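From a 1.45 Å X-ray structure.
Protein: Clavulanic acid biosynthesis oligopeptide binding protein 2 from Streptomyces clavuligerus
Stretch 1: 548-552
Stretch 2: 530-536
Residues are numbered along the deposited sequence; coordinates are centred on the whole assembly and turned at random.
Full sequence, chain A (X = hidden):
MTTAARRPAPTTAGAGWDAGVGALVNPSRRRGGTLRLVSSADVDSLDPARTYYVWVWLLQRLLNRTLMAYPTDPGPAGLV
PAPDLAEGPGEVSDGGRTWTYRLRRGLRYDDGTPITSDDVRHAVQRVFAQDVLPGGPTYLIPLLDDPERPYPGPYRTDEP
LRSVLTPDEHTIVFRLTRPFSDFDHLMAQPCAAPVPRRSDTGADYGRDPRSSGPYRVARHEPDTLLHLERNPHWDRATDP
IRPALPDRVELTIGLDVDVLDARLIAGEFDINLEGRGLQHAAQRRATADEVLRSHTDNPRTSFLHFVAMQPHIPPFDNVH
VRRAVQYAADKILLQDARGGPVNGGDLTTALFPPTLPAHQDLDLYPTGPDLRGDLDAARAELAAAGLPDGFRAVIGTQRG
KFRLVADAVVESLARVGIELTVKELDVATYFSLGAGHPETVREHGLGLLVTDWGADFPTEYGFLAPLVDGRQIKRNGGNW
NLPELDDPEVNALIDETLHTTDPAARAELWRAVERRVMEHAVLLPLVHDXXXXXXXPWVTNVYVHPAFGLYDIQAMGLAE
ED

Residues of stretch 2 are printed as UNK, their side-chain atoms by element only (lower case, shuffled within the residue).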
# COMPACT_ATOMS: atom_id res chain seq x y z
N PHE A 548 -1.44 -5.53 5.06
CA PHE A 548 -2.36 -5.16 3.98
C PHE A 548 -3.52 -4.26 4.42
O PHE A 548 -4.03 -3.47 3.63
CB PHE A 548 -2.95 -6.41 3.32
CG PHE A 548 -1.97 -7.19 2.49
CD1 PHE A 548 -1.14 -8.14 3.07
CD2 PHE A 548 -1.90 -7.01 1.11
CE1 PHE A 548 -0.24 -8.88 2.31
CE2 PHE A 548 -1.01 -7.74 0.33
CZ PHE A 548 -0.18 -8.68 0.93
N GLY A 549 -3.95 -4.41 5.67
CA GLY A 549 -5.17 -3.74 6.15
C GLY A 549 -6.42 -4.37 5.57
O GLY A 549 -7.52 -3.81 5.67
N LEU A 550 -6.24 -5.53 4.96
CA LEU A 550 -7.29 -6.31 4.30
C LEU A 550 -7.22 -7.73 4.83
O LEU A 550 -6.17 -8.18 5.25
CB LEU A 550 -7.05 -6.35 2.78
CG LEU A 550 -7.03 -5.05 1.98
CD1 LEU A 550 -6.59 -5.29 0.55
CD2 LEU A 550 -8.39 -4.38 2.00
N TYR A 551 -8.34 -8.45 4.78
CA TYR A 551 -8.35 -9.87 5.14
C TYR A 551 -7.37 -10.66 4.29
O TYR A 551 -7.24 -10.42 3.08
CB TYR A 551 -9.74 -10.46 4.91
CG TYR A 551 -10.84 -9.98 5.83
CD1 TYR A 551 -12.14 -9.82 5.35
CD2 TYR A 551 -10.60 -9.72 7.18
CE1 TYR A 551 -13.18 -9.41 6.18
CE2 TYR A 551 -11.62 -9.30 8.02
CZ TYR A 551 -12.91 -9.15 7.51
OH TYR A 551 -13.95 -8.74 8.32
N ASP A 552 -6.68 -11.62 4.90
CA ASP A 552 -5.79 -12.49 4.14
C ASP A 552 -6.61 -13.58 3.46
O ASP A 552 -6.82 -14.66 4.01
CB ASP A 552 -4.70 -13.09 5.02
CG ASP A 552 -3.57 -13.70 4.22
OD1 ASP A 552 -3.45 -13.40 3.01
OD2 ASP A 552 -2.78 -14.47 4.81
N UNK A 530 -9.27 4.34 8.53
CA UNK A 530 -9.84 3.09 9.01
C UNK A 530 -10.91 2.65 8.03
O UNK A 530 -11.37 3.43 7.20
c UNK A 530 -9.90 3.68 12.87
c UNK A 530 -10.58 2.45 13.46
n UNK A 530 -10.99 2.68 14.87
c UNK A 530 -9.33 3.41 11.49
c UNK A 530 -10.41 3.26 10.42
N UNK A 531 -11.31 1.38 8.13
CA UNK A 531 -12.29 0.84 7.20
C UNK A 531 -13.17 -0.17 7.92
O UNK A 531 -12.81 -0.64 9.00
c UNK A 531 -10.96 -1.15 6.35
c UNK A 531 -11.59 0.19 5.98
o UNK A 531 -12.54 0.01 4.92
N UNK A 532 -14.32 -0.48 7.34
CA UNK A 532 -15.21 -1.49 7.90
C UNK A 532 -15.30 -2.68 6.95
O UNK A 532 -15.84 -2.56 5.86
c UNK A 532 -16.64 -0.62 10.64
c UNK A 532 -16.60 -0.91 8.14
c UNK A 532 -18.07 0.80 9.21
c UNK A 532 -16.75 0.08 9.30
N UNK A 533 -14.76 -3.82 7.38
CA UNK A 533 -14.88 -5.05 6.60
C UNK A 533 -15.98 -5.93 7.19
O UNK A 533 -16.08 -6.05 8.41
n UNK A 533 -12.43 -4.55 4.79
c UNK A 533 -13.58 -5.86 6.62
c UNK A 533 -11.14 -5.01 6.49
c UNK A 533 -11.24 -4.04 4.53
n UNK A 533 -10.43 -4.31 5.54
c UNK A 533 -12.40 -5.15 6.03
N UNK A 534 -16.76 -6.56 6.32
CA UNK A 534 -17.82 -7.49 6.73
C UNK A 534 -17.40 -8.92 6.38
O UNK A 534 -16.98 -9.20 5.26
c UNK A 534 -21.07 -7.43 7.63
c UNK A 534 -20.71 -9.11 5.95
c UNK A 534 -19.14 -7.14 6.04
c UNK A 534 -20.33 -7.91 6.55
c UNK A 534 -21.82 -9.83 6.43
c UNK A 534 -22.54 -9.34 7.51
c UNK A 534 -22.17 -8.14 8.11
N UNK A 535 -17.51 -9.83 7.35
CA UNK A 535 -17.15 -11.23 7.14
C UNK A 535 -18.36 -12.12 7.40
O UNK A 535 -18.95 -12.08 8.49
n UNK A 535 -16.77 -11.49 12.77
n UNK A 535 -15.44 -9.77 13.51
n UNK A 535 -14.91 -10.84 11.55
c UNK A 535 -16.11 -11.13 9.48
c UNK A 535 -15.71 -10.70 12.61
c UNK A 535 -15.99 -11.66 8.05
c UNK A 535 -15.13 -11.78 10.46
N UNK A 536 -18.73 -12.93 6.42
CA UNK A 536 -19.80 -13.89 6.64
C UNK A 536 -19.34 -15.00 7.59
O UNK A 536 -18.18 -15.40 7.55
o UNK A 536 -22.40 -13.19 5.40
n UNK A 536 -21.17 -12.99 3.53
c UNK A 536 -20.34 -14.41 5.32
c UNK A 536 -21.40 -13.48 4.74

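Position 530 carries five side-chain atoms, four carbons in an unbranched row ending in one nitrogen. No part of this chain comes near stretch 1. A linear chain of this make-up is lysine, Lys530.

Position 531 has three side-chain atoms. One carbon carries an oxygen and a second carbon, so the branch lies at CB. Its CA-to-CB bond points toward stretch 1, but the contact is slight. A terminal carbon comes near Gly549 O. A branched hydroxyl side chain of this size is threonine, Thr531. Thr531 CG2 lies 4.4 Å from Gly549 O.

Position 532 shows four carbons, forked at the second. The CA-to-CB bond points away from stretch 1 and nothing there is touched. The fork beyond CB identifies leucine, Leu532.

Position 533 has one carbon followed by a five-membered ring of three carbons and two nitrogens. One ring nitrogen approaches Gly549 O, and the ring also lies near Leu550 and Tyr551. The imidazole makes this histidine, His533. His533 NE2 donates a hydrogen bond to Gly549 O at 3.0 Å. The N-H...O angle of 171° is nearly straight, and the oxygen lies near the plane of the ring, where an NE2 proton points.

Position 534 has one carbon and a ring of six carbons, with no polar atom. Its CA-to-CB bond points away from stretch 1. The ring without a hydroxyl is phenylalanine, Phe534. Its backbone provides the contact: Phe534 O lies 3.9 Å from Tyr551 CE1, at the edge of the tyrosine ring.

Position 535 has three carbons, a nitrogen, and a carbon bearing two more nitrogens. The CA-to-CB bond points toward stretch 1. A carbon of the chain packs against Tyr551 OH. The guanidinium group identifies arginine, Arg535. Arg535 CG lies 3.4 Å from Tyr551 OH, while the guanidinium nitrogens are hydrogen-bonded elsewhere in the structure.

Position 536 has two carbons, the second carrying one oxygen and one nitrogen. It is beyond reach of stretch 1. The short amide is asparagine, Asn536.

The contact is small, burying 265 Å² in all, and centres on His533 and Tyr551. The sole hydrogen bond across it joins the His533 side chain to the backbone of Gly549. Leu550 CD2 lies near the bonded end of the ring, 3.8 Å from His533 CE1. At the other end of the side chain, Tyr551 OH is 3.4 Å from His533 CB. His533 CG lies over one face of the tyrosine ring. The two rings meet obliquely, with centroids 5.1 Å apart and planes at 48°.

Stretch 2, residues 530-536: KTLHFRN
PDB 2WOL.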